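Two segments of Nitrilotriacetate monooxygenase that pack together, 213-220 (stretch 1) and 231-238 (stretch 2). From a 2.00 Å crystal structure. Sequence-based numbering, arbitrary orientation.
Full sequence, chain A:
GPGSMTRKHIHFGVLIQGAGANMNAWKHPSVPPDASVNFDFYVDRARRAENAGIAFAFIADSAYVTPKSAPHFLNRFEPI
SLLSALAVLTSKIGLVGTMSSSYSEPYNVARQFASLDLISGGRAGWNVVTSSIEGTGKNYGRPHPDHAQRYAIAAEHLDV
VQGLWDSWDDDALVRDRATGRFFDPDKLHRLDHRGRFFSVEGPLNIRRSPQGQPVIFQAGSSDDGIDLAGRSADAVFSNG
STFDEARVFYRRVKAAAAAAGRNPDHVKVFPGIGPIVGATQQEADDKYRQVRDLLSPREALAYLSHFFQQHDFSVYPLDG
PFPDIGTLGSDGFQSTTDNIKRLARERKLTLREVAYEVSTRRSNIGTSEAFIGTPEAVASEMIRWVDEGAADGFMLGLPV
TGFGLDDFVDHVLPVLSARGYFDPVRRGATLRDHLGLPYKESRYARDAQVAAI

Stretch 1 213-220: QPVIFQAG
Stretch 2 (231-238) RSADAVFS

Strand 215-218 runs parallel to the strand that begins at Ala235, with 26° between their directions and a closest axial approach of 4.8 Å. Phe217 pairs with Ala235 (CA to CA 4.8 Å) and Gln218 with Val236 (CA to CA 4.9 Å). Backbone angles are extended: phi/psi is -105/145 at Phe217, -146/160 at Gln218 and -150/140 at Ala235. Asp234, at -90/-28, departs from this.

Ile216 O accepts two hydrogen bonds, from Asp234 N (2.8 Å) and Ala235 N (3.1 Å). The ladder continues with Gln218 N to Ala235 O (3.0 Å) and Phe237 N to Gln218 O (3.0 Å). A water donates to Ala219 O (3.0 Å) and Phe237 O (2.7 Å), bridging the two stretches just beyond the last backbone hydrogen bond.

Asp234 (chi1 m) points toward stretch 1. Its OD2 accepts a nearly linear hydrogen bond from Ile216 N (2.8 Å, 175°). A carboxylate, not a main-chain carbonyl, thus takes this amide, and Asp234 is held through both backbone and side chain. Gln218 (chi1 m, chi2 t, chi3 23°) reaches back, and its NE2 donates to Ser232 OG (2.7 Å); Ser232 is chi1 p.

Phe217 (m, chi2 71°) shares a sheet face with Ala235. Ala235 CB lies over one face of the Phe217 ring, 3.8 Å from the ring centroid. Phe237 (p, chi2 94°) similarly receives Ala219 CB over its ring, with Ala219 CB 3.6 Å from Phe237 CE1. Phe217 CB sits at the Phe237 ring edge, 4.2 Å from Phe237 CE2.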

# COMPACT_ATOMS: atom_id res chain seq x y z
N GLN A 213 -4.95 -13.92 -11.05
CA GLN A 213 -5.39 -13.12 -9.93
C GLN A 213 -4.44 -13.34 -8.76
O GLN A 213 -3.78 -14.39 -8.66
CB GLN A 213 -6.77 -13.56 -9.44
CG GLN A 213 -7.88 -13.54 -10.46
CD GLN A 213 -9.22 -13.89 -9.82
OE1 GLN A 213 -9.29 -14.38 -8.68
NE2 GLN A 213 -10.30 -13.62 -10.55
N PRO A 214 -4.42 -12.39 -7.81
CA PRO A 214 -3.63 -12.59 -6.63
C PRO A 214 -4.11 -13.79 -5.81
O PRO A 214 -5.29 -14.15 -5.87
CB PRO A 214 -3.83 -11.29 -5.84
CG PRO A 214 -4.27 -10.29 -6.81
CD PRO A 214 -4.99 -11.02 -7.89
N VAL A 215 -3.18 -14.42 -5.10
CA VAL A 215 -3.46 -15.60 -4.27
C VAL A 215 -4.19 -15.19 -2.96
O VAL A 215 -3.83 -14.18 -2.30
CB VAL A 215 -2.16 -16.35 -3.96
CG1 VAL A 215 -2.43 -17.63 -3.14
CG2 VAL A 215 -1.43 -16.70 -5.27
N ILE A 216 -5.23 -15.94 -2.61
CA ILE A 216 -6.00 -15.63 -1.41
C ILE A 216 -5.49 -16.46 -0.23
O ILE A 216 -5.48 -17.70 -0.28
CB ILE A 216 -7.51 -15.89 -1.59
CG1 ILE A 216 -8.06 -15.11 -2.78
CG2 ILE A 216 -8.30 -15.54 -0.31
CD1 ILE A 216 -7.75 -13.62 -2.79
N PHE A 217 -5.06 -15.74 0.80
CA PHE A 217 -4.67 -16.29 2.09
C PHE A 217 -5.78 -15.99 3.09
O PHE A 217 -6.43 -14.93 3.02
CB PHE A 217 -3.37 -15.65 2.57
CG PHE A 217 -2.15 -16.16 1.87
CD1 PHE A 217 -1.90 -15.84 0.56
CD2 PHE A 217 -1.23 -16.95 2.54
CE1 PHE A 217 -0.79 -16.31 -0.08
CE2 PHE A 217 -0.12 -17.45 1.91
CZ PHE A 217 0.09 -17.15 0.60
N GLN A 218 -6.00 -16.91 4.01
CA GLN A 218 -6.93 -16.67 5.12
C GLN A 218 -6.45 -17.37 6.37
O GLN A 218 -5.64 -18.27 6.30
CB GLN A 218 -8.34 -17.15 4.76
CG GLN A 218 -9.00 -16.40 3.64
CD GLN A 218 -10.35 -16.93 3.29
OE1 GLN A 218 -11.01 -17.60 4.10
NE2 GLN A 218 -10.77 -16.69 2.03
N ALA A 219 -6.93 -16.94 7.53
CA ALA A 219 -6.54 -17.59 8.79
C ALA A 219 -7.71 -17.86 9.72
O ALA A 219 -7.53 -17.91 10.93
CB ALA A 219 -5.49 -16.77 9.50
N GLY A 220 -8.90 -18.09 9.18
CA GLY A 220 -10.05 -18.40 10.02
C GLY A 220 -9.80 -19.65 10.87
O GLY A 220 -9.21 -20.61 10.40
N ARG A 231 -14.12 -22.75 1.24
CA ARG A 231 -14.85 -22.26 0.07
C ARG A 231 -14.07 -21.28 -0.79
O ARG A 231 -14.40 -21.11 -1.96
CB ARG A 231 -16.13 -21.55 0.51
CG ARG A 231 -17.21 -22.52 0.99
CD ARG A 231 -18.21 -21.83 1.89
NE ARG A 231 -18.63 -20.54 1.36
CZ ARG A 231 -18.86 -19.44 2.09
NH1 ARG A 231 -18.70 -19.44 3.42
NH2 ARG A 231 -19.25 -18.32 1.49
N SER A 232 -13.06 -20.61 -0.21
CA SER A 232 -12.46 -19.45 -0.92
C SER A 232 -10.95 -19.21 -0.76
O SER A 232 -10.40 -18.38 -1.48
CB SER A 232 -13.22 -18.15 -0.56
OG SER A 232 -12.97 -17.76 0.80
N ALA A 233 -10.26 -19.91 0.13
CA ALA A 233 -8.81 -19.67 0.28
C ALA A 233 -7.96 -20.55 -0.63
O ALA A 233 -8.32 -21.70 -0.89
CB ALA A 233 -8.41 -19.88 1.72
N ASP A 234 -6.83 -20.01 -1.09
CA ASP A 234 -5.77 -20.78 -1.77
C ASP A 234 -4.76 -21.30 -0.76
O ASP A 234 -4.11 -22.32 -1.00
CB ASP A 234 -5.04 -19.91 -2.78
CG ASP A 234 -5.96 -19.40 -3.86
OD1 ASP A 234 -6.63 -20.24 -4.50
OD2 ASP A 234 -6.02 -18.18 -4.08
N ALA A 235 -4.61 -20.57 0.35
CA ALA A 235 -3.63 -20.91 1.37
C ALA A 235 -4.18 -20.43 2.71
O ALA A 235 -4.80 -19.37 2.78
CB ALA A 235 -2.29 -20.24 1.08
N VAL A 236 -3.99 -21.23 3.75
CA VAL A 236 -4.55 -20.99 5.03
C VAL A 236 -3.46 -21.12 6.05
O VAL A 236 -2.68 -22.05 6.01
CB VAL A 236 -5.68 -22.00 5.34
CG1 VAL A 236 -6.34 -21.68 6.69
CG2 VAL A 236 -6.73 -22.00 4.20
N PHE A 237 -3.38 -20.17 6.96
CA PHE A 237 -2.43 -20.28 8.02
C PHE A 237 -3.05 -20.27 9.41
O PHE A 237 -4.27 -20.16 9.57
CB PHE A 237 -1.30 -19.28 7.84
CG PHE A 237 -1.71 -17.87 7.84
CD1 PHE A 237 -1.67 -17.12 9.01
CD2 PHE A 237 -2.08 -17.26 6.66
CE1 PHE A 237 -2.03 -15.76 9.00
CE2 PHE A 237 -2.45 -15.93 6.64
CZ PHE A 237 -2.44 -15.18 7.82
N SER A 238 -2.19 -20.47 10.41
CA SER A 238 -2.57 -20.41 11.81
C SER A 238 -1.41 -19.89 12.64
O SER A 238 -0.28 -19.74 12.15
CB SER A 238 -2.87 -21.81 12.31
OG SER A 238 -1.65 -22.53 12.35
O HOH W 1 -5.92 -20.31 11.72